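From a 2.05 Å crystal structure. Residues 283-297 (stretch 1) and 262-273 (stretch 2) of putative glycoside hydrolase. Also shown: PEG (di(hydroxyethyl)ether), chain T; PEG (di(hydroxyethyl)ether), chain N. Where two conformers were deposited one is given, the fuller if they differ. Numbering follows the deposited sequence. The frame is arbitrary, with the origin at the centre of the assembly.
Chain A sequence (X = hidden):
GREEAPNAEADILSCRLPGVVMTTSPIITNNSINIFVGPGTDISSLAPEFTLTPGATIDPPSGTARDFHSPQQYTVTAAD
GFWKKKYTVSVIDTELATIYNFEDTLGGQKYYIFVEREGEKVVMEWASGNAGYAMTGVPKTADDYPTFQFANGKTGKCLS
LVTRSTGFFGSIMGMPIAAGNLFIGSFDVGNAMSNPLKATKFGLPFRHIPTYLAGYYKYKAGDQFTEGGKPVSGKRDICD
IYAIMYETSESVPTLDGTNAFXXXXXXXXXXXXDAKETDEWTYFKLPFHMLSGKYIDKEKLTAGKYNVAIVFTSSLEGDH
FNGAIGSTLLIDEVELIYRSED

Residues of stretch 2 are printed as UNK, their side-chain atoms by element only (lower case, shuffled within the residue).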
# COMPACT_ATOMS: atom_id res chain seq x y z
N TYR A 283 -20.73 10.99 4.87
CA TYR A 283 -20.79 10.00 3.82
C TYR A 283 -20.21 10.55 2.53
O TYR A 283 -20.41 11.73 2.22
CB TYR A 283 -22.25 9.63 3.55
CG TYR A 283 -22.47 8.50 2.58
CD1 TYR A 283 -21.93 7.24 2.83
CD2 TYR A 283 -23.27 8.66 1.44
CE1 TYR A 283 -22.16 6.16 1.95
CE2 TYR A 283 -23.51 7.60 0.57
CZ TYR A 283 -22.96 6.36 0.83
OH TYR A 283 -23.19 5.31 -0.03
N PHE A 284 -19.44 9.72 1.81
CA PHE A 284 -19.03 10.04 0.47
C PHE A 284 -19.43 8.91 -0.44
O PHE A 284 -19.46 7.75 -0.04
CB PHE A 284 -17.54 10.36 0.37
CG PHE A 284 -16.62 9.26 0.81
CD1 PHE A 284 -16.16 8.31 -0.10
CD2 PHE A 284 -16.13 9.22 2.10
CE1 PHE A 284 -15.29 7.32 0.30
CE2 PHE A 284 -15.24 8.23 2.49
CZ PHE A 284 -14.81 7.29 1.58
N LYS A 285 -19.76 9.25 -1.67
CA LYS A 285 -20.09 8.24 -2.67
C LYS A 285 -19.61 8.72 -4.01
O LYS A 285 -20.29 9.47 -4.68
CB LYS A 285 -21.58 7.94 -2.67
CG LYS A 285 -22.00 6.84 -3.65
CD LYS A 285 -23.48 6.56 -3.49
CE LYS A 285 -23.98 5.65 -4.58
NZ LYS A 285 -25.43 5.33 -4.44
N LEU A 286 -18.44 8.26 -4.41
CA LEU A 286 -17.70 8.84 -5.51
C LEU A 286 -17.90 8.01 -6.75
O LEU A 286 -17.47 6.88 -6.78
CB LEU A 286 -16.22 8.88 -5.16
CG LEU A 286 -15.92 9.48 -3.78
CD1 LEU A 286 -14.41 9.37 -3.54
CD2 LEU A 286 -16.48 10.92 -3.63
N PRO A 287 -18.54 8.57 -7.79
CA PRO A 287 -18.65 7.80 -9.00
C PRO A 287 -17.34 7.66 -9.75
O PRO A 287 -16.54 8.61 -9.83
CB PRO A 287 -19.67 8.58 -9.83
CG PRO A 287 -19.55 9.99 -9.36
CD PRO A 287 -19.09 9.94 -7.93
N PHE A 288 -17.11 6.46 -10.30
CA PHE A 288 -16.00 6.28 -11.23
C PHE A 288 -16.39 6.94 -12.56
O PHE A 288 -17.48 6.73 -13.07
CB PHE A 288 -15.68 4.80 -11.41
CG PHE A 288 -14.78 4.24 -10.31
CD1 PHE A 288 -15.30 3.89 -9.08
CD2 PHE A 288 -13.43 4.04 -10.54
CE1 PHE A 288 -14.52 3.37 -8.10
CE2 PHE A 288 -12.63 3.50 -9.54
CZ PHE A 288 -13.20 3.18 -8.32
N HIS A 289 -15.52 7.80 -13.06
CA HIS A 289 -15.70 8.40 -14.36
C HIS A 289 -14.90 7.58 -15.39
O HIS A 289 -13.71 7.50 -15.24
CB HIS A 289 -15.09 9.79 -14.38
CG HIS A 289 -15.83 10.82 -13.60
ND1 HIS A 289 -16.29 11.99 -14.17
CD2 HIS A 289 -16.13 10.91 -12.28
CE1 HIS A 289 -16.87 12.73 -13.24
NE2 HIS A 289 -16.81 12.09 -12.09
N MSE A 290 -15.51 7.04 -16.46
CA MSE A 290 -14.68 6.46 -17.50
C MSE A 290 -14.16 7.57 -18.41
O MSE A 290 -14.93 8.35 -18.94
CB MSE A 290 -15.42 5.42 -18.31
CG MSE A 290 -14.46 4.56 -19.16
SE MSE A 290 -15.35 3.08 -19.92
CE MSE A 290 -16.64 3.89 -21.10
N LEU A 291 -12.84 7.61 -18.57
CA LEU A 291 -12.17 8.71 -19.27
C LEU A 291 -12.41 8.73 -20.75
O LEU A 291 -12.69 7.68 -21.38
CB LEU A 291 -10.67 8.67 -19.01
CG LEU A 291 -10.28 8.69 -17.52
CD1 LEU A 291 -8.76 8.66 -17.39
CD2 LEU A 291 -10.88 9.90 -16.79
N SER A 292 -12.31 9.93 -21.31
CA SER A 292 -12.56 10.14 -22.74
C SER A 292 -11.64 9.26 -23.61
O SER A 292 -10.48 9.13 -23.34
CB SER A 292 -12.31 11.60 -23.07
OG SER A 292 -12.77 11.84 -24.36
N GLY A 293 -12.20 8.63 -24.63
CA GLY A 293 -11.43 7.77 -25.53
C GLY A 293 -10.88 6.51 -24.86
O GLY A 293 -10.01 5.86 -25.42
N LYS A 294 -11.33 6.18 -23.65
CA LYS A 294 -10.91 4.93 -23.02
C LYS A 294 -12.11 3.98 -22.94
O LYS A 294 -13.28 4.41 -23.07
CB LYS A 294 -10.30 5.19 -21.65
CG LYS A 294 -9.24 6.31 -21.60
CD LYS A 294 -7.84 5.91 -22.10
CE LYS A 294 -6.81 7.08 -21.97
NZ LYS A 294 -6.54 7.57 -20.55
N TYR A 295 -11.82 2.69 -22.78
CA TYR A 295 -12.87 1.66 -22.64
C TYR A 295 -12.36 0.45 -21.86
O TYR A 295 -11.18 0.13 -21.91
CB TYR A 295 -13.39 1.20 -23.99
CG TYR A 295 -14.75 0.54 -23.91
CD1 TYR A 295 -15.88 1.27 -23.55
CD2 TYR A 295 -14.92 -0.81 -24.23
CE1 TYR A 295 -17.13 0.69 -23.48
CE2 TYR A 295 -16.17 -1.41 -24.18
CZ TYR A 295 -17.28 -0.65 -23.80
OH TYR A 295 -18.54 -1.22 -23.74
N ILE A 296 -13.24 -0.17 -21.09
CA ILE A 296 -12.92 -1.39 -20.35
C ILE A 296 -13.27 -2.58 -21.22
O ILE A 296 -14.42 -2.86 -21.50
CB ILE A 296 -13.66 -1.45 -18.98
CG1 ILE A 296 -13.23 -0.26 -18.12
CG2 ILE A 296 -13.30 -2.75 -18.24
CD1 ILE A 296 -14.28 0.25 -17.02
N ASP A 297 -12.24 -3.28 -21.69
CA ASP A 297 -12.47 -4.43 -22.55
C ASP A 297 -12.79 -5.66 -21.69
O ASP A 297 -12.03 -5.98 -20.78
CB ASP A 297 -11.20 -4.68 -23.37
CG ASP A 297 -11.33 -5.88 -24.29
OD1 ASP A 297 -12.10 -5.81 -25.25
OD2 ASP A 297 -10.64 -6.90 -24.07
N UNK A 262 -2.50 10.93 -14.51
CA UNK A 262 -2.13 11.37 -15.86
C UNK A 262 -1.68 10.24 -16.78
O UNK A 262 -1.52 10.48 -17.94
c UNK A 262 -1.43 13.70 -15.06
o UNK A 262 0.13 11.79 -15.10
c UNK A 262 -0.98 12.39 -15.79
N UNK A 263 -1.42 9.03 -16.28
CA UNK A 263 -0.94 7.96 -17.16
C UNK A 263 -1.90 7.68 -18.30
O UNK A 263 -3.08 7.55 -18.08
c UNK A 263 -0.77 6.65 -16.39
o UNK A 263 -0.48 5.60 -17.31
N UNK A 264 -1.39 7.54 -19.53
CA UNK A 264 -2.31 7.20 -20.63
C UNK A 264 -2.95 5.82 -20.44
O UNK A 264 -3.90 5.50 -21.12
c UNK A 264 0.00 7.78 -19.97
c UNK A 264 -0.07 7.63 -21.47
c UNK A 264 -1.43 7.20 -21.89
N UNK A 265 -2.44 5.02 -19.51
CA UNK A 265 -3.05 3.72 -19.23
C UNK A 265 -4.32 3.81 -18.39
O UNK A 265 -5.03 2.78 -18.25
c UNK A 265 -2.04 2.76 -18.56
o UNK A 265 -0.43 3.11 -20.26
c UNK A 265 -0.98 2.29 -19.54
n UNK A 265 -0.75 0.97 -19.64
N UNK A 266 -4.59 4.98 -17.81
CA UNK A 266 -5.81 5.15 -16.95
C UNK A 266 -7.05 4.94 -17.79
O UNK A 266 -7.09 5.38 -18.94
c UNK A 266 -5.52 6.06 -13.87
c UNK A 266 -5.85 6.56 -16.35
c UNK A 266 -4.92 6.73 -15.15
c UNK A 266 -4.66 8.19 -14.88
N UNK A 267 -8.03 4.22 -17.23
CA UNK A 267 -9.33 4.11 -17.86
C UNK A 267 -10.45 4.79 -17.06
O UNK A 267 -11.43 5.23 -17.65
c UNK A 267 -9.68 2.63 -18.22
c UNK A 267 -8.65 2.10 -19.23
c UNK A 267 -9.76 1.75 -16.98
N UNK A 268 -10.27 4.94 -15.75
CA UNK A 268 -11.33 5.43 -14.88
C UNK A 268 -10.75 6.06 -13.62
O UNK A 268 -9.69 5.63 -13.11
o UNK A 268 -13.38 4.76 -13.80
c UNK A 268 -12.29 4.29 -14.55
N UNK A 269 -11.40 7.12 -13.15
CA UNK A 269 -11.03 7.80 -11.92
C UNK A 269 -12.25 8.19 -11.09
O UNK A 269 -13.19 8.74 -11.63
c UNK A 269 -9.06 8.75 -13.07
c UNK A 269 -8.21 10.01 -13.49
c UNK A 269 -10.27 9.06 -12.20
c UNK A 269 -9.82 9.69 -10.86
N UNK A 270 -12.23 7.89 -9.79
CA UNK A 270 -13.20 8.42 -8.81
C UNK A 270 -12.42 9.33 -7.84
O UNK A 270 -11.27 9.03 -7.48
c UNK A 270 -13.86 7.28 -8.06
N UNK A 271 -12.99 10.47 -7.46
CA UNK A 271 -12.26 11.43 -6.58
C UNK A 271 -13.21 12.37 -5.87
O UNK A 271 -14.14 12.92 -6.47
c UNK A 271 -10.34 13.06 -6.56
c UNK A 271 -11.29 12.26 -7.39
n UNK A 271 -7.28 15.51 -8.26
n UNK A 271 -8.18 14.17 -6.61
c UNK A 271 -7.27 15.04 -7.02
c UNK A 271 -9.27 13.65 -7.43
n UNK A 271 -6.31 15.42 -6.19
N UNK A 272 -12.98 12.57 -4.57
CA UNK A 272 -13.84 13.46 -3.79
C UNK A 272 -13.67 14.89 -4.32
O UNK A 272 -12.55 15.34 -4.60
c UNK A 272 -14.83 13.44 0.06
c UNK A 272 -13.52 13.36 -2.26
c UNK A 272 -14.66 14.02 -1.43
c UNK A 272 -12.12 13.93 -1.95
N UNK A 273 -14.79 15.59 -4.47
CA UNK A 273 -14.79 17.00 -4.88
C UNK A 273 -15.45 17.95 -3.88
O UNK A 273 -15.48 19.14 -4.13
o UNK A 273 -17.52 16.39 -5.19
c UNK A 273 -16.97 16.86 -6.24
c UNK A 273 -15.47 17.18 -6.26
o UNK A 273 -17.63 17.08 -7.27
C1 PEG T . -8.33 14.25 -11.58
O1 PEG T . -9.33 15.02 -10.87
C2 PEG T . -7.38 15.12 -12.43
O2 PEG T . -7.17 14.54 -13.74
C3 PEG T . -6.35 15.34 -14.61
C1 PEG N . -5.32 11.19 -19.17
O1 PEG N . -5.27 9.75 -19.33
C2 PEG N . -5.90 11.61 -17.80
O2 PEG N . -6.88 12.66 -17.95
C3 PEG N . -7.75 12.89 -16.83
C4 PEG N . -8.61 14.14 -17.04
O HOH W 1 -15.67 10.88 -8.49

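Position 262 has three side-chain atoms, a carbon carrying one oxygen and one carbon; none reaches stretch 1. The branched hydroxyl pattern gives T262. At 263 a single carbon bears one oxygen, and this is S263; its OG accepts a hydrogen bond from the backbone N of position 265, with S263 OG and 265 N 3.0 Å apart. Position 264 has three carbons closing onto the backbone N, a ring that defines P264; its backbone O takes a weak hydrogen bond from K294 NZ (3.4 Å). At 265 two carbons end in one oxygen and one nitrogen. That amide is N265, pointing away from stretch 1.

Position 266 has four carbons forked at the second, hence L266. Its CB lies 3.7 Å from L291 CD1, and its backbone O accepts a hydrogen bond from K294 NZ at 2.8 Å. Position 267 carries one carbon bearing two more, the signature of V267; CG2 lies 4.2 Å from I296 CG1, and the backbone O accepts from L291 N at 2.9 Å, nearly linear at 170°. Position 268 again shows one carbon and one oxygen: S268. Its OG sits 3.3 Å from F288 CB and near the plane of that ring, at its edge.

At 269 four carbons fork at the first, one arm two carbons long, giving I269, whose CD1 packs 4.2 Å from L291 CD1. Position 270 has a lone carbon and is A270. Its CB stands 3.8 Å from the F288 ring centroid, only 9° off the normal, a CH-pi contact over the face; the same methyl group lies 4.1 Å from L286 CB. Position 271 runs through three carbons and a nitrogen to a carbon carrying two nitrogens, identifying R271; it points away from stretch 1, and its NH1 makes a weak bond to O1 of PEG chain T (3.4 Å). Position 272 repeats the four-carbon fork at the first atom: I272, with CB 4.1 Å from L286 CD2 and CD1 4.1 Å from F284 CB. Position 273 has two carbons, the second carrying two oxygens; a carboxylate one carbon beyond CB is D273, and its side chain stays out of contact with stretch 1.

The contact buries 771 Å² and centres on antiparallel pairing. H289 N to I269 O (2.9 Å) and I269 N to H289 O (3.1 Å) form a reciprocal hydrogen-bonded pair, followed by the non-hydrogen-bonded pair M290 and S268. Toward F284 the strands are less directly joined: water 1 accepts from R271 N (2.9 Å) and donates to P287 O (2.8 Å), while apolar side chains fill the space. At the other end, K294 NZ gathers L266 O and PEG chain N O1, each at 2.8 Å.

Stretch 2, residues 262-273: TSPNLVSIARID
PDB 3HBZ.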